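Local coordinates for protein putative phosphatase/phosphodiesterase MPN_349 (Mycoplasma pneumoniae M129, PDB 1T71) that probably hydrolyses phosphodiester bonds, perhaps those of 2',3'-cyclic nucleotides, at a two-iron centre of the calcineurin-like type, at residues E57-E61 with A62-Y66; K139-K142 with E143-K147; P270-K274 with Q275-N279. One frame throughout, in Å; residues are numbered along the deposited sequence.

Contact 1 (E57-E61 with A62-Y66); sequences EFLKE and AGVNY
The carbonyl oxygen of L59 receives the N-H of V64 as the chain leaves helix 53-62 through a Schellman motif, whose bonds include this one and a weak one from G63 N to K60 O at 3.3 Å. V64 N lies 3.1 Å from L59 O with an angle of 158° at the hydrogen, the straightest of the bonds between 57-61 and 62-66. A62 N is shared weakly between the carbonyls of F58 and L59, a fork that marks the tightening of the last turn. G63 takes a positive phi of 122°, a conformation open to glycine because a side chain there would be jammed against the preceding carbonyl.

A water bridges the end of the helix, giving one hydrogen to K60 O and the other to V64 O, at 2.9 Å from each. K60 has its CG anti to the backbone N (chi1 -154°) and bends at chi2, which lays its CD alongside the carbonyl oxygen of V64; its NZ goes on to a salt bridge with D88. E61 reaches K23 of helix 15-23 through OE1. Its OE2 stands about 3.7 Å from the plane of the F58 ring, over the centre, but E61 is poorly ordered and this placement is approximate.

Among the apolar side chains, F58 packs on R19 and K23, and A62, small enough to sit beside the turn, approaches the F58 ring obliquely with its CB. V64 suits the buried step into strand 66-68, since its branched side chain packs between L59 and V40 of strand 37-41. Its CG2 meets CB of L59 at 4.2 Å and lies 3.4 Å from L59 O, the same oxygen that takes its N-H.

Contact 2 (K139-K142 with E143-K147); sequences KVLK and ELILK
L141 and I145 meet one helical turn apart, their side chains slanting across each other on the inner face of the helix. The CD1 branch of L141 presses on CG1 of I145 at 3.3 Å, closer than carbons normally come, and also touches its CD1. In L141 the CG, anti to the backbone N (chi1 -169°), carries the two methyls outward, where CD1 meets I145 and CD2 meets CD2 of L144 at 4.2 Å. One leucine thus serves two partners, which its forked end suits well. I145, beta-branched, approaches with CB and CG1 over the carbonyl oxygen of L141.

Helix 137-145 is the crossover of a beta-alpha-beta unit between strands 117-124 and 152-158, and these apolar residues are the side it turns to the sheet. L141 rests on L123, L144 on R119 and T121, and all three of L141, L144 and I145 touch H153; V140, the residue before L141, also touches L123.

On the outer side K142 runs over L146. A bend at chi2 (-89°) brings its methylene chain round, with CD 3.6 Å from CD1 of L146 and CE nearly as close. A lysine fits such an exposed place because its carbons can cover a leucine while the amino group extends beyond them; its side chain also touches F172 of helix 162-172. E143, equally exposed, lays its CG beside K139 O. The backbone below is regular: E143 N bonds to K139 O at 3.1 Å and 172°, I145 N to L141 O at 2.9 Å, and L146 N to K142 O at 3.0 Å.

Contact 3 (P270-K274 with Q275-N279); sequences PRYLK and QDYFN
The amide N-H of Q275 bonds to the carbonyl oxygen of Y272 at 3.0 Å, closing a type I beta turn from Y272 to Q275. The donor stands well above the carbonyl plane, 61° out of it and off the lone pairs. CB of Q275 also comes within 3.3 Å of Y272 O.

The side chain of Q275 bends at chi2 (74°) and folds back toward R271, just ahead of the turn it closes. Its OE1 lies at the edge of the R271 guanidinium, 3.7 Å from NH1, with the two flat groups 31° apart. Glutamine suits this partly exposed place, being long enough to reach back and polar at its end. NZ of K274 lies above one face of the guanidinium, offset toward the rim, so two positive groups are close without a bond.

Two tyrosines meet on another side of the turn, CE1 of Y272 to CE1 of Y277 at 4.3 Å, each near the plane of the other ring. Y272 packs edge-to-face with F211 and touches C239, while Y277 rests on N218 in the loop before helix 219-226, so the tail following strand 259-267 lies near that helix.

The three contacts follow one another along the chain and do not touch. Contact 1 ends helix 53-62 and leads into strand 66-68 of one six-stranded mixed sheet; contact 2 lies on helix 137-145, which connects two strands of the other. Their centres are about 29 Å apart, and both belong to the YmdB-like part of the chain. Contact 3 belongs to the tail after strand 259-267, an outermost strand of the first sheet, about 49 Å from contact 2 between centres and on the opposite side of the chain's centre. In contact 1 the side chain of L59 comes within reach of the metal site, close to E43 and N44; the other two lie away from it, one on a crossover helix and one in the C-terminal tail.

Contact 1 (E57-E61 with A62-Y66)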
# COMPACT_ATOMS: atom_id res chain seq x y z
N GLU A 57 -8.20 8.48 -11.72
CA GLU A 57 -9.48 9.16 -11.52
C GLU A 57 -10.53 8.17 -11.02
O GLU A 57 -11.37 8.52 -10.19
CB GLU A 57 -9.93 9.86 -12.81
CG GLU A 57 -9.07 11.08 -13.18
CD GLU A 57 -9.04 12.17 -12.08
OE1 GLU A 57 -8.27 13.15 -12.24
OE2 GLU A 57 -9.77 12.05 -11.08
N PHE A 58 -10.47 6.93 -11.50
CA PHE A 58 -11.41 5.91 -11.04
C PHE A 58 -11.30 5.76 -9.52
O PHE A 58 -12.31 5.81 -8.80
CB PHE A 58 -11.10 4.56 -11.69
CG PHE A 58 -11.94 3.43 -11.17
CD1 PHE A 58 -13.06 2.99 -11.86
CD2 PHE A 58 -11.62 2.81 -9.95
CE1 PHE A 58 -13.85 1.96 -11.36
CE2 PHE A 58 -12.40 1.79 -9.45
CZ PHE A 58 -13.52 1.36 -10.15
N LEU A 59 -10.08 5.56 -9.02
CA LEU A 59 -9.87 5.40 -7.59
C LEU A 59 -10.33 6.65 -6.85
O LEU A 59 -10.93 6.58 -5.78
CB LEU A 59 -8.38 5.16 -7.29
CG LEU A 59 -7.83 3.78 -7.66
CD1 LEU A 59 -6.35 3.72 -7.32
CD2 LEU A 59 -8.61 2.69 -6.92
N LYS A 60 -10.05 7.79 -7.45
CA LYS A 60 -10.43 9.07 -6.88
C LYS A 60 -11.95 9.19 -6.78
O LYS A 60 -12.49 9.64 -5.77
CB LYS A 60 -9.86 10.19 -7.74
CG LYS A 60 -9.64 11.47 -6.99
CD LYS A 60 -8.63 11.29 -5.88
CE LYS A 60 -8.59 12.53 -5.02
NZ LYS A 60 -8.37 13.72 -5.87
N GLU A 61 -12.65 8.80 -7.84
CA GLU A 61 -14.10 8.89 -7.83
C GLU A 61 -14.72 7.79 -6.98
O GLU A 61 -15.89 7.87 -6.61
CB GLU A 61 -14.67 8.83 -9.25
CG GLU A 61 -14.50 7.50 -9.98
CD GLU A 61 -15.33 6.36 -9.37
OE1 GLU A 61 -16.48 6.62 -8.95
OE2 GLU A 61 -14.83 5.20 -9.34
N ALA A 62 -13.94 6.77 -6.67
CA ALA A 62 -14.43 5.66 -5.86
C ALA A 62 -14.41 6.01 -4.38
O ALA A 62 -15.02 5.31 -3.56
CB ALA A 62 -13.60 4.41 -6.11
N GLY A 63 -13.71 7.09 -4.02
CA GLY A 63 -13.65 7.49 -2.63
C GLY A 63 -12.26 7.59 -2.02
O GLY A 63 -12.13 7.97 -0.86
N VAL A 64 -11.23 7.25 -2.78
CA VAL A 64 -9.87 7.32 -2.24
C VAL A 64 -9.42 8.77 -2.12
O VAL A 64 -9.58 9.56 -3.05
CB VAL A 64 -8.89 6.56 -3.15
CG1 VAL A 64 -7.47 6.73 -2.63
CG2 VAL A 64 -9.27 5.08 -3.19
N ASN A 65 -8.84 9.12 -0.97
CA ASN A 65 -8.36 10.48 -0.74
C ASN A 65 -6.88 10.67 -1.02
O ASN A 65 -6.47 11.68 -1.58
CB ASN A 65 -8.63 10.91 0.70
CG ASN A 65 -10.10 10.95 1.02
OD1 ASN A 65 -10.86 11.65 0.35
ND2 ASN A 65 -10.51 10.21 2.03
N TYR A 66 -6.07 9.69 -0.62
CA TYR A 66 -4.63 9.77 -0.84
C TYR A 66 -4.06 8.45 -1.35
O TYR A 66 -4.61 7.38 -1.09
CB TYR A 66 -3.95 10.19 0.46
CG TYR A 66 -4.28 11.61 0.87
CD1 TYR A 66 -3.63 12.69 0.28
CD2 TYR A 66 -5.28 11.88 1.81
CE1 TYR A 66 -3.96 14.01 0.60
CE2 TYR A 66 -5.62 13.20 2.14
CZ TYR A 66 -4.96 14.25 1.53
OH TYR A 66 -5.28 15.56 1.84
O HOH W 1 -12.07 11.06 -3.30

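Contact 2 (K139-K142 with E143-K147)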
# COMPACT_ATOMS: atom_id res chain seq x y z
N LYS A 139 17.86 5.89 7.19
CA LYS A 139 18.49 7.21 7.25
C LYS A 139 17.57 8.30 6.71
O LYS A 139 17.41 9.34 7.34
CB LYS A 139 19.81 7.19 6.48
CG LYS A 139 20.78 6.14 7.01
CD LYS A 139 22.16 6.25 6.38
CE LYS A 139 23.07 5.20 6.98
NZ LYS A 139 24.46 5.29 6.45
N VAL A 140 16.95 8.05 5.57
CA VAL A 140 16.05 9.04 4.97
C VAL A 140 14.91 9.45 5.89
O VAL A 140 14.65 10.64 6.07
CB VAL A 140 15.43 8.52 3.65
CG1 VAL A 140 14.32 9.46 3.18
CG2 VAL A 140 16.51 8.42 2.58
N LEU A 141 14.21 8.47 6.46
CA LEU A 141 13.08 8.77 7.33
C LEU A 141 13.53 9.46 8.61
O LEU A 141 12.83 10.32 9.14
CB LEU A 141 12.30 7.50 7.65
CG LEU A 141 10.93 7.64 8.33
CD1 LEU A 141 11.11 7.76 9.82
CD2 LEU A 141 10.18 8.85 7.79
N LYS A 142 14.71 9.09 9.11
CA LYS A 142 15.26 9.68 10.33
C LYS A 142 15.45 11.19 10.11
O LYS A 142 14.99 12.00 10.92
CB LYS A 142 16.60 9.02 10.66
CG LYS A 142 16.96 9.00 12.14
CD LYS A 142 17.73 10.23 12.55
CE LYS A 142 18.22 10.12 13.99
NZ LYS A 142 19.10 8.94 14.24
N GLU A 143 16.12 11.55 9.02
CA GLU A 143 16.34 12.96 8.69
C GLU A 143 15.03 13.72 8.57
O GLU A 143 14.91 14.86 9.03
CB GLU A 143 17.11 13.10 7.38
CG GLU A 143 18.60 12.96 7.51
CD GLU A 143 19.34 13.78 6.46
OE1 GLU A 143 20.59 13.78 6.48
OE2 GLU A 143 18.65 14.42 5.62
N LEU A 144 14.05 13.10 7.92
CA LEU A 144 12.75 13.74 7.75
C LEU A 144 12.12 13.97 9.12
O LEU A 144 11.58 15.04 9.38
CB LEU A 144 11.83 12.86 6.89
CG LEU A 144 10.49 13.48 6.48
CD1 LEU A 144 10.74 14.68 5.56
CD2 LEU A 144 9.64 12.44 5.77
N ILE A 145 12.20 12.97 9.99
CA ILE A 145 11.63 13.08 11.33
C ILE A 145 12.24 14.25 12.10
O ILE A 145 11.53 15.02 12.75
CB ILE A 145 11.88 11.81 12.17
CG1 ILE A 145 11.19 10.60 11.54
CG2 ILE A 145 11.39 12.02 13.61
CD1 ILE A 145 9.69 10.69 11.49
N LEU A 146 13.56 14.38 12.01
CA LEU A 146 14.27 15.44 12.70
C LEU A 146 13.87 16.83 12.21
O LEU A 146 14.20 17.83 12.83
CB LEU A 146 15.78 15.24 12.57
CG LEU A 146 16.29 13.93 13.20
CD1 LEU A 146 17.79 13.77 12.95
CD2 LEU A 146 16.00 13.95 14.69
N LYS A 147 13.15 16.87 11.10
CA LYS A 147 12.67 18.13 10.55
C LYS A 147 11.51 18.61 11.44
O LYS A 147 11.15 19.79 11.45
CB LYS A 147 12.21 17.93 9.10
CG LYS A 147 11.46 19.09 8.49
CD LYS A 147 10.00 19.09 8.89
CE LYS A 147 9.28 17.85 8.39
NZ LYS A 147 9.35 17.74 6.91

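Contact 3 (P270-K274 with Q275-N279)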
# COMPACT_ATOMS: atom_id res chain seq x y z
N PRO A 270 -16.18 -19.56 -8.55
CA PRO A 270 -16.41 -20.96 -8.90
C PRO A 270 -15.46 -21.47 -9.98
O PRO A 270 -15.13 -22.66 -10.02
CB PRO A 270 -17.87 -20.97 -9.36
CG PRO A 270 -18.08 -19.56 -9.87
CD PRO A 270 -17.39 -18.75 -8.81
N ARG A 271 -15.01 -20.57 -10.84
CA ARG A 271 -14.11 -20.95 -11.92
C ARG A 271 -12.78 -21.54 -11.45
O ARG A 271 -12.06 -22.16 -12.23
CB ARG A 271 -13.89 -19.74 -12.85
CG ARG A 271 -12.62 -18.95 -12.61
CD ARG A 271 -11.64 -19.24 -13.73
NE ARG A 271 -12.25 -19.04 -15.04
CZ ARG A 271 -11.71 -19.43 -16.19
NH1 ARG A 271 -10.53 -20.04 -16.20
NH2 ARG A 271 -12.35 -19.20 -17.33
N TYR A 272 -12.44 -21.37 -10.17
CA TYR A 272 -11.20 -21.93 -9.64
C TYR A 272 -11.39 -23.44 -9.45
O TYR A 272 -10.44 -24.22 -9.56
CB TYR A 272 -10.86 -21.29 -8.28
CG TYR A 272 -9.82 -22.06 -7.49
CD1 TYR A 272 -8.49 -22.13 -7.92
CD2 TYR A 272 -10.18 -22.78 -6.34
CE1 TYR A 272 -7.54 -22.90 -7.22
CE2 TYR A 272 -9.24 -23.54 -5.64
CZ TYR A 272 -7.93 -23.60 -6.09
OH TYR A 272 -7.01 -24.36 -5.40
N LEU A 273 -12.63 -23.84 -9.19
CA LEU A 273 -12.97 -25.25 -8.98
C LEU A 273 -12.72 -26.14 -10.19
O LEU A 273 -12.54 -27.34 -10.05
CB LEU A 273 -14.43 -25.38 -8.54
CG LEU A 273 -14.82 -24.70 -7.23
CD1 LEU A 273 -16.30 -24.93 -6.96
CD2 LEU A 273 -13.97 -25.25 -6.09
N LYS A 274 -12.71 -25.54 -11.38
CA LYS A 274 -12.50 -26.29 -12.61
C LYS A 274 -11.01 -26.43 -12.94
O LYS A 274 -10.64 -27.15 -13.87
CB LYS A 274 -13.21 -25.60 -13.77
CG LYS A 274 -12.65 -24.22 -14.07
CD LYS A 274 -13.54 -23.38 -14.98
CE LYS A 274 -13.39 -23.74 -16.44
NZ LYS A 274 -14.14 -22.78 -17.30
N GLN A 275 -10.16 -25.73 -12.19
CA GLN A 275 -8.72 -25.78 -12.43
C GLN A 275 -8.00 -27.02 -11.89
O GLN A 275 -8.34 -27.54 -10.83
CB GLN A 275 -8.07 -24.53 -11.84
CG GLN A 275 -7.42 -23.67 -12.88
CD GLN A 275 -8.42 -22.91 -13.72
OE1 GLN A 275 -8.09 -22.46 -14.82
NE2 GLN A 275 -9.62 -22.73 -13.21
N ASP A 276 -6.99 -27.46 -12.63
CA ASP A 276 -6.19 -28.63 -12.24
C ASP A 276 -4.70 -28.35 -12.44
O ASP A 276 -4.04 -29.00 -13.26
CB ASP A 276 -6.63 -29.85 -13.06
CG ASP A 276 -6.25 -29.74 -14.53
OD1 ASP A 276 -6.38 -28.64 -15.11
OD2 ASP A 276 -5.84 -30.77 -15.12
N TYR A 277 -4.17 -27.39 -11.69
CA TYR A 277 -2.76 -27.00 -11.77
C TYR A 277 -1.78 -28.11 -11.40
O TYR A 277 -0.60 -28.03 -11.73
CB TYR A 277 -2.50 -25.78 -10.88
CG TYR A 277 -3.34 -24.57 -11.24
CD1 TYR A 277 -4.20 -24.00 -10.31
CD2 TYR A 277 -3.26 -24.01 -12.51
CE1 TYR A 277 -4.98 -22.90 -10.64
CE2 TYR A 277 -4.04 -22.90 -12.85
CZ TYR A 277 -4.90 -22.36 -11.91
OH TYR A 277 -5.68 -21.28 -12.25
N PHE A 278 -2.27 -29.14 -10.71
CA PHE A 278 -1.43 -30.26 -10.28
C PHE A 278 -0.62 -30.85 -11.43
O PHE A 278 0.49 -31.34 -11.23
CB PHE A 278 -2.30 -31.37 -9.66
CG PHE A 278 -1.51 -32.53 -9.09
CD1 PHE A 278 -0.86 -32.42 -7.87
CD2 PHE A 278 -1.45 -33.74 -9.78
CE1 PHE A 278 -0.16 -33.51 -7.33
CE2 PHE A 278 -0.76 -34.83 -9.25
CZ PHE A 278 -0.11 -34.72 -8.02
N ASN A 279 -1.18 -30.82 -12.63
CA ASN A 279 -0.47 -31.36 -13.78
C ASN A 279 0.64 -30.40 -14.21
O ASN A 279 0.62 -29.87 -15.31
CB ASN A 279 -1.47 -31.61 -14.91
CG ASN A 279 -2.57 -32.57 -14.49
OD1 ASN A 279 -2.29 -33.71 -14.09
ND2 ASN A 279 -3.82 -32.13 -14.57